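Local coordinates for hypothetical protein (Leishmania major, PDB 3LJN) that is of unknown function but, as an ankyrin-repeat protein, probably serves as a binding scaffold for other proteins, at residues Pro285-Trp290 against Lys302-Leu306. Numbering follows the deposited sequence.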
ATOM      1  N   PRO A 285      29.006 -13.663 -18.978  1.00 41.96           N
ATOM      2  CA  PRO A 285      28.562 -13.882 -17.595  1.00 40.98           C
ATOM      3  C   PRO A 285      29.307 -13.060 -16.531  1.00 41.43           C
ATOM      4  O   PRO A 285      28.760 -12.823 -15.454  1.00 40.58           O
ATOM      5  CB  PRO A 285      28.808 -15.379 -17.373  1.00 41.98           C
ATOM      6  CG  PRO A 285      29.088 -15.968 -18.724  1.00 43.24           C
ATOM      7  CD  PRO A 285      29.626 -14.869 -19.559  1.00 43.66           C
ATOM      8  N   ASP A 286      30.538 -12.636 -16.826  1.00 43.14           N
ATOM      9  CA  ASP A 286      31.302 -11.757 -15.926  1.00 44.13           C
ATOM     10  C   ASP A 286      30.644 -10.393 -15.776  1.00 43.19           C
ATOM     11  O   ASP A 286      30.821  -9.734 -14.775  1.00 43.66           O
ATOM     12  CB  ASP A 286      32.724 -11.520 -16.444  1.00 46.67           C
ATOM     13  CG  ASP A 286      33.409 -12.794 -16.913  1.00 48.21           C
ATOM     14  OD1 ASP A 286      33.261 -13.855 -16.240  1.00 48.09           O
ATOM     15  OD2 ASP A 286      34.094 -12.718 -17.967  1.00 49.88           O
ATOM     16  N   ARG A 287      29.906  -9.956 -16.784  1.00 42.27           N
ATOM     17  CA  ARG A 287      29.161  -8.708 -16.682  1.00 41.67           C
ATOM     18  C   ARG A 287      27.928  -8.810 -15.780  1.00 40.10           C
ATOM     19  O   ARG A 287      27.211  -7.820 -15.624  1.00 39.86           O
ATOM     20  CB  ARG A 287      28.687  -8.237 -18.051  1.00 41.53           C
ATOM     21  CG  ARG A 287      29.758  -7.834 -19.009  1.00 43.46           C
ATOM     22  CD  ARG A 287      29.127  -6.949 -20.056  1.00 43.58           C
ATOM     23  NE  ARG A 287      29.905  -6.811 -21.276  1.00 45.42           N
ATOM     24  CZ  ARG A 287      29.644  -5.925 -22.227  1.00 46.34           C
ATOM     25  NH1 ARG A 287      28.622  -5.091 -22.093  1.00 45.60           N
ATOM     26  NH2 ARG A 287      30.415  -5.862 -23.309  1.00 48.38           N
ATOM     27  N   VAL A 288      27.660  -9.982 -15.206  1.00 39.42           N
ATOM     28  CA  VAL A 288      26.463 -10.150 -14.388  1.00 38.32           C
ATOM     29  C   VAL A 288      26.767 -10.057 -12.884  1.00 38.99           C
ATOM     30  O   VAL A 288      27.655 -10.760 -12.369  1.00 39.88           O
ATOM     31  CB  VAL A 288      25.735 -11.468 -14.708  1.00 37.52           C
ATOM     32  CG1 VAL A 288      24.411 -11.541 -13.932  1.00 36.79           C
ATOM     33  CG2 VAL A 288      25.507 -11.593 -16.233  1.00 37.33           C
ATOM     34  N   VAL A 289      26.021  -9.172 -12.208  1.00 38.93           N
ATOM     35  CA  VAL A 289      26.127  -8.953 -10.769  1.00 39.87           C
ATOM     36  C   VAL A 289      24.955  -9.665 -10.100  1.00 39.18           C
ATOM     37  O   VAL A 289      23.962  -9.043  -9.730  1.00 39.19           O
ATOM     38  CB  VAL A 289      26.097  -7.433 -10.423  1.00 40.99           C
ATOM     39  CG1 VAL A 289      26.248  -7.204  -8.913  1.00 42.44           C
ATOM     40  CG2 VAL A 289      27.165  -6.693 -11.195  1.00 42.01           C
ATOM     41  N   TRP A 290      25.090 -10.974  -9.931  1.00 39.01           N
ATOM     42  CA  TRP A 290      24.038 -11.791  -9.318  1.00 38.79           C
ATOM     43  C   TRP A 290      23.592 -11.248  -7.976  1.00 39.79           C
ATOM     44  O   TRP A 290      24.410 -10.759  -7.224  1.00 40.97           O
ATOM     45  CB  TRP A 290      24.542 -13.203  -9.081  1.00 39.29           C
ATOM     46  CG  TRP A 290      25.100 -13.850 -10.258  1.00 38.95           C
ATOM     47  CD1 TRP A 290      26.409 -14.105 -10.494  1.00 39.84           C
ATOM     48  CD2 TRP A 290      24.376 -14.350 -11.377  1.00 38.11           C
ATOM     49  NE1 TRP A 290      26.556 -14.741 -11.702  1.00 39.62           N
ATOM     50  CE2 TRP A 290      25.318 -14.906 -12.266  1.00 38.54           C
ATOM     51  CE3 TRP A 290      23.023 -14.387 -11.718  1.00 37.43           C
ATOM     52  CZ2 TRP A 290      24.950 -15.488 -13.482  1.00 38.29           C
ATOM     53  CZ3 TRP A 290      22.653 -14.965 -12.934  1.00 37.15           C
ATOM     54  CH2 TRP A 290      23.612 -15.508 -13.796  1.00 37.57           C
ATOM     55  N   LYS A 302      21.949 -20.386 -12.967  1.00 42.04           N
ATOM     56  CA  LYS A 302      22.869 -19.365 -13.441  1.00 40.84           C
ATOM     57  C   LYS A 302      23.184 -19.663 -14.886  1.00 41.21           C
ATOM     58  O   LYS A 302      23.122 -18.778 -15.734  1.00 40.18           O
ATOM     59  CB  LYS A 302      24.148 -19.304 -12.596  1.00 41.41           C
ATOM     60  CG  LYS A 302      23.981 -18.528 -11.292  1.00 40.91           C
ATOM     61  CD  LYS A 302      25.021 -18.900 -10.234  1.00 42.34           C
ATOM     62  CE  LYS A 302      26.275 -18.049 -10.336  1.00 42.31           C
ATOM     63  NZ  LYS A 302      26.843 -17.752  -8.983  1.00 43.34           N
ATOM     64  N   GLN A 303      23.507 -20.921 -15.166  1.00 43.06           N
ATOM     65  CA  GLN A 303      23.744 -21.364 -16.536  1.00 44.06           C
ATOM     66  C   GLN A 303      22.517 -21.057 -17.397  1.00 43.43           C
ATOM     67  O   GLN A 303      22.595 -20.283 -18.356  1.00 42.69           O
ATOM     68  CB  GLN A 303      24.071 -22.860 -16.567  1.00 46.72           C
ATOM     69  CG  GLN A 303      25.575 -23.185 -16.450  1.00 48.18           C
ATOM     70  CD  GLN A 303      26.303 -23.179 -17.827  1.00 49.23           C
ATOM     71  OE1 GLN A 303      27.183 -24.034 -18.093  1.00 51.81           O
ATOM     72  NE2 GLN A 303      25.917 -22.225 -18.710  1.00 47.64           N
ATOM     73  N   GLU A 304      21.384 -21.624 -16.994  1.00 44.02           N
ATOM     74  CA  GLU A 304      20.125 -21.571 -17.739  1.00 44.25           C
ATOM     75  C   GLU A 304      19.690 -20.176 -18.185  1.00 42.40           C
ATOM     76  O   GLU A 304      19.547 -19.948 -19.376  1.00 42.68           O
ATOM     77  CB  GLU A 304      19.007 -22.216 -16.910  1.00 45.30           C
ATOM     78  CG  GLU A 304      17.786 -22.649 -17.731  1.00 46.85           C
ATOM     79  CD  GLU A 304      16.757 -23.480 -16.919  1.00 48.72           C
ATOM     80  OE1 GLU A 304      16.890 -23.555 -15.664  1.00 48.50           O
ATOM     81  OE2 GLU A 304      15.806 -24.048 -17.543  1.00 50.76           O
ATOM     82  N   VAL A 305      19.484 -19.248 -17.251  1.00 40.90           N
ATOM     83  CA  VAL A 305      19.015 -17.889 -17.607  1.00 39.59           C
ATOM     84  C   VAL A 305      19.870 -17.188 -18.679  1.00 39.08           C
ATOM     85  O   VAL A 305      19.353 -16.403 -19.479  1.00 38.87           O
ATOM     86  CB  VAL A 305      18.928 -16.946 -16.391  1.00 38.45           C
ATOM     87  CG1 VAL A 305      17.886 -17.419 -15.404  1.00 39.22           C
ATOM     88  CG2 VAL A 305      20.245 -16.836 -15.722  1.00 37.98           C
ATOM     89  N   LEU A 306      21.171 -17.477 -18.698  1.00 39.27           N
ATOM     90  CA  LEU A 306      22.095 -16.861 -19.638  1.00 39.25           C
ATOM     91  C   LEU A 306      22.093 -17.582 -20.953  1.00 40.78           C
ATOM     92  O   LEU A 306      22.415 -17.007 -21.987  1.00 41.07           O
ATOM     93  CB  LEU A 306      23.507 -16.905 -19.086  1.00 39.43           C
ATOM     94  CG  LEU A 306      23.822 -16.126 -17.817  1.00 38.40           C
ATOM     95  CD1 LEU A 306      25.217 -16.548 -17.353  1.00 39.37           C
ATOM     96  CD2 LEU A 306      23.745 -14.642 -18.085  1.00 37.51           C
TER
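The indole of Trp290 lies between two aliphatic groups: Lys302 CG sits 3.8 Å above the plane on one face, and Val288 CG1 covers the opposite face at 3.7 Å. Val305 CG2 and Leu306 CD1 meet its edge near the ring plane, CD1 4.0 Å from Trp290 CZ2. A long lysine suits the first face because methylenes and ammonium can both use it. Lys302 CG makes a CH-pi contact with the six-membered ring, 9° off the normal, and bends at chi3 (89°) and chi4 carry Lys302 NZ over the five-membered ring of Trp290, 4.2 Å from its centroid, in a cation-pi contact. The same NZ donates hydrogen bonds to the carbonyls of Pro295 and Ala297 in the intervening loop. The contact lies near the C-terminal end of the elongated helical stack of this ankyrin-repeat protein, where the loop before helix 300-317 folds back on that helix's first turns. The methyls of branched Leu306 diverge: CD1 also reaches Pro285 CB at 3.8 Å, while CD2 meets Val288 CG2 at 4.0 Å. Proline suits the first position of the short 3-10 turn because its ring fixes phi and no N-H is needed there; Val288 N bonds to Pro285 O. Small, branched Val305 also packs on Thr260 of helix 257-266.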